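Local coordinates for segregation and condensation protein B (Mycobacterium tuberculosis, PDB 2Z99) that probably takes part in chromosome segregation and condensation during cell division, as the ScpB partner of an SMC complex, at residues A49-M54 with I65-T70. Sequence-based numbering, arbitrary orientation.
Sequences AKLQLM and IDLRHT
Leu67 is the strand residue that reaches across to the helix, and one of its methyls, CD2, makes the closest contacts with segment 49-54. That methyl sits 3.4 Å from the carbonyl O of Leu51 and 4.0 Å from CB of Met54, so it touches helix backbone and side chain together. With CG anti to the backbone N (chi1 -177°), the leucine extends away from its own strand toward the helix. The Leu51 side chain crosses that of Leu67 at about a right angle, their CD2 methyls 4.2 Å apart. Met54 offers CB, the root of its side chain, and also packs on Glu21 of helix 13-26. Leu24 of that helix, together with Ala55 and Leu58 further along helix 44-60, adds to the packing around Leu67, while Leu51 leans on Trp74 of the second hairpin strand.

Around this buried spot the contact is much looser. The backbones stay well apart, with the CA atoms of Met54 and Leu67 7.6 Å from each other, and only 139 Å² is buried in all. His69 is exposed and its CB comes no nearer than 5.6 Å to Gln52 NE2, though its ring meets that of Trp74. The solvent-exposed Arg68 has its CB directed away from the helix. Its NH1 approaches Asp66 OD2 at 2.6 Å in a salt bridge lying at the guanidinium edge, but the hydrogen bond is weak, bent to 117°.

In this winged-helix domain, strand 65-70 pairs with strand 73-78 to form the wing hairpin, which packs against helix 44-60. No hydrogen bond or salt bridge links the two segments, so their direct association rests on van der Waals packing, apolar side chains plus one methyl set against a helix carbonyl oxygen, while the Arg68–Asp66 salt bridge stays within the strand.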
ATOM      1  N   ALA A  49       0.785 -15.811 -17.888  1.00 37.21           N
ATOM      2  CA  ALA A  49       0.428 -17.157 -17.462  1.00 39.25           C
ATOM      3  C   ALA A  49       0.704 -17.373 -15.966  1.00 38.09           C
ATOM      4  O   ALA A  49      -0.121 -17.925 -15.232  1.00 37.89           O
ATOM      5  CB  ALA A  49       1.225 -18.166 -18.276  1.00 38.45           C
ATOM      6  N   LYS A  50       1.887 -16.957 -15.531  1.00 38.30           N
ATOM      7  CA  LYS A  50       2.289 -17.117 -14.142  1.00 40.02           C
ATOM      8  C   LYS A  50       1.327 -16.444 -13.159  1.00 40.82           C
ATOM      9  O   LYS A  50       0.955 -17.024 -12.124  1.00 38.69           O
ATOM     10  CB  LYS A  50       3.688 -16.544 -13.960  1.00 41.05           C
ATOM     11  CG  LYS A  50       4.177 -16.594 -12.536  1.00 46.42           C
ATOM     12  CD  LYS A  50       5.387 -17.490 -12.413  1.00 46.95           C
ATOM     13  CE  LYS A  50       5.026 -18.942 -12.604  1.00 48.95           C
ATOM     14  NZ  LYS A  50       4.352 -19.457 -11.387  1.00 51.91           N
ATOM     15  N   LEU A  51       0.924 -15.220 -13.488  1.00 40.88           N
ATOM     16  CA  LEU A  51       0.023 -14.465 -12.637  1.00 40.34           C
ATOM     17  C   LEU A  51      -1.300 -15.197 -12.503  1.00 41.57           C
ATOM     18  O   LEU A  51      -1.895 -15.224 -11.420  1.00 41.78           O
ATOM     19  CB  LEU A  51      -0.179 -13.065 -13.216  1.00 39.36           C
ATOM     20  CG  LEU A  51       1.045 -12.142 -13.131  1.00 40.49           C
ATOM     21  CD1 LEU A  51       0.907 -10.994 -14.104  1.00 38.78           C
ATOM     22  CD2 LEU A  51       1.195 -11.616 -11.703  1.00 43.56           C
ATOM     23  N   GLN A  52      -1.755 -15.815 -13.587  1.00 41.77           N
ATOM     24  CA  GLN A  52      -3.019 -16.535 -13.538  1.00 42.94           C
ATOM     25  C   GLN A  52      -2.866 -17.848 -12.783  1.00 42.14           C
ATOM     26  O   GLN A  52      -3.832 -18.384 -12.238  1.00 40.92           O
ATOM     27  CB  GLN A  52      -3.548 -16.785 -14.948  1.00 45.68           C
ATOM     28  CG  GLN A  52      -4.801 -15.974 -15.277  1.00 53.46           C
ATOM     29  CD  GLN A  52      -5.974 -16.289 -14.351  1.00 56.19           C
ATOM     30  OE1 GLN A  52      -6.466 -17.422 -14.311  1.00 58.41           O
ATOM     31  NE2 GLN A  52      -6.422 -15.286 -13.599  1.00 55.84           N
ATOM     32  N   LEU A  53      -1.647 -18.371 -12.744  1.00 42.04           N
ATOM     33  CA  LEU A  53      -1.408 -19.607 -12.011  1.00 41.40           C
ATOM     34  C   LEU A  53      -1.292 -19.259 -10.516  1.00 40.37           C
ATOM     35  O   LEU A  53      -1.812 -19.979  -9.653  1.00 41.22           O
ATOM     36  CB  LEU A  53      -0.135 -20.293 -12.510  1.00 41.46           C
ATOM     37  CG  LEU A  53       0.261 -21.531 -11.695  1.00 42.31           C
ATOM     38  CD1 LEU A  53      -0.900 -22.503 -11.650  1.00 40.46           C
ATOM     39  CD2 LEU A  53       1.496 -22.182 -12.302  1.00 41.77           C
ATOM     40  N   MET A  54      -0.616 -18.151 -10.217  1.00 37.95           N
ATOM     41  CA  MET A  54      -0.489 -17.695  -8.833  1.00 37.01           C
ATOM     42  C   MET A  54      -1.879 -17.312  -8.323  1.00 36.48           C
ATOM     43  O   MET A  54      -2.203 -17.541  -7.165  1.00 36.85           O
ATOM     44  CB  MET A  54       0.437 -16.484  -8.751  1.00 37.60           C
ATOM     45  CG  MET A  54       1.857 -16.787  -9.154  1.00 35.78           C
ATOM     46  SD  MET A  54       2.865 -15.319  -9.274  1.00 37.63           S
ATOM     47  CE  MET A  54       2.646 -14.660  -7.556  1.00 33.41           C
ATOM     48  N   ILE A  65      -5.523 -13.245   0.524  1.00 39.17           N
ATOM     49  CA  ILE A  65      -5.109 -12.449  -0.620  1.00 40.50           C
ATOM     50  C   ILE A  65      -5.675 -13.020  -1.920  1.00 42.58           C
ATOM     51  O   ILE A  65      -5.589 -14.230  -2.177  1.00 43.49           O
ATOM     52  CB  ILE A  65      -3.569 -12.404  -0.725  1.00 38.27           C
ATOM     53  CG1 ILE A  65      -2.980 -11.802   0.552  1.00 36.09           C
ATOM     54  CG2 ILE A  65      -3.152 -11.600  -1.947  1.00 37.57           C
ATOM     55  CD1 ILE A  65      -1.465 -11.836   0.608  1.00 37.74           C
ATOM     56  N   ASP A  66      -6.261 -12.143  -2.732  1.00 43.07           N
ATOM     57  CA  ASP A  66      -6.841 -12.542  -4.007  1.00 43.00           C
ATOM     58  C   ASP A  66      -6.245 -11.700  -5.126  1.00 44.21           C
ATOM     59  O   ASP A  66      -6.502 -10.495  -5.213  1.00 42.53           O
ATOM     60  CB  ASP A  66      -8.354 -12.354  -3.999  1.00 45.38           C
ATOM     61  CG  ASP A  66      -9.000 -12.851  -5.272  1.00 45.71           C
ATOM     62  OD1 ASP A  66      -8.260 -13.317  -6.155  1.00 47.39           O
ATOM     63  OD2 ASP A  66     -10.239 -12.786  -5.397  1.00 47.31           O
ATOM     64  N   LEU A  67      -5.445 -12.348  -5.972  1.00 44.21           N
ATOM     65  CA  LEU A  67      -4.797 -11.691  -7.096  1.00 44.44           C
ATOM     66  C   LEU A  67      -5.814 -11.618  -8.223  1.00 45.86           C
ATOM     67  O   LEU A  67      -6.217 -12.641  -8.769  1.00 46.59           O
ATOM     68  CB  LEU A  67      -3.565 -12.495  -7.525  1.00 42.26           C
ATOM     69  CG  LEU A  67      -2.667 -11.972  -8.648  1.00 41.62           C
ATOM     70  CD1 LEU A  67      -2.097 -10.588  -8.325  1.00 38.91           C
ATOM     71  CD2 LEU A  67      -1.541 -12.965  -8.847  1.00 41.39           C
ATOM     72  N   ARG A  68      -6.250 -10.405  -8.551  1.00 46.87           N
ATOM     73  CA  ARG A  68      -7.232 -10.223  -9.605  1.00 48.91           C
ATOM     74  C   ARG A  68      -6.718  -9.351 -10.736  1.00 49.65           C
ATOM     75  O   ARG A  68      -5.859  -8.490 -10.536  1.00 48.39           O
ATOM     76  CB  ARG A  68      -8.521  -9.626  -9.041  1.00 50.55           C
ATOM     77  CG  ARG A  68      -9.498 -10.653  -8.512  1.00 54.01           C
ATOM     78  CD  ARG A  68     -10.917 -10.111  -8.504  1.00 58.52           C
ATOM     79  NE  ARG A  68     -11.084  -8.993  -7.582  1.00 62.83           N
ATOM     80  CZ  ARG A  68     -10.931  -9.087  -6.263  1.00 66.03           C
ATOM     81  NH1 ARG A  68     -10.603 -10.255  -5.723  1.00 67.01           N
ATOM     82  NH2 ARG A  68     -11.109  -8.021  -5.481  1.00 65.41           N
ATOM     83  N   HIS A  69      -7.247  -9.591 -11.930  1.00 50.89           N
ATOM     84  CA  HIS A  69      -6.848  -8.826 -13.108  1.00 53.37           C
ATOM     85  C   HIS A  69      -7.958  -7.876 -13.513  1.00 54.04           C
ATOM     86  O   HIS A  69      -9.125  -8.272 -13.607  1.00 52.30           O
ATOM     87  CB  HIS A  69      -6.537  -9.755 -14.283  1.00 52.96           C
ATOM     88  CG  HIS A  69      -6.099  -9.034 -15.518  1.00 53.70           C
ATOM     89  ND1 HIS A  69      -6.779  -9.124 -16.712  1.00 55.30           N
ATOM     90  CD2 HIS A  69      -5.039  -8.223 -15.748  1.00 54.11           C
ATOM     91  CE1 HIS A  69      -6.155  -8.400 -17.624  1.00 54.68           C
ATOM     92  NE2 HIS A  69      -5.096  -7.844 -17.065  1.00 53.79           N
ATOM     93  N   THR A  70      -7.579  -6.625 -13.751  1.00 55.83           N
ATOM     94  CA  THR A  70      -8.523  -5.586 -14.143  1.00 59.46           C
ATOM     95  C   THR A  70      -7.965  -4.858 -15.371  1.00 60.18           C
ATOM     96  O   THR A  70      -6.788  -5.020 -15.707  1.00 59.70           O
ATOM     97  CB  THR A  70      -8.723  -4.578 -12.991  1.00 60.34           C
ATOM     98  OG1 THR A  70      -9.839  -3.731 -13.283  1.00 64.77           O
ATOM     99  CG2 THR A  70      -7.477  -3.718 -12.814  1.00 60.87           C
TER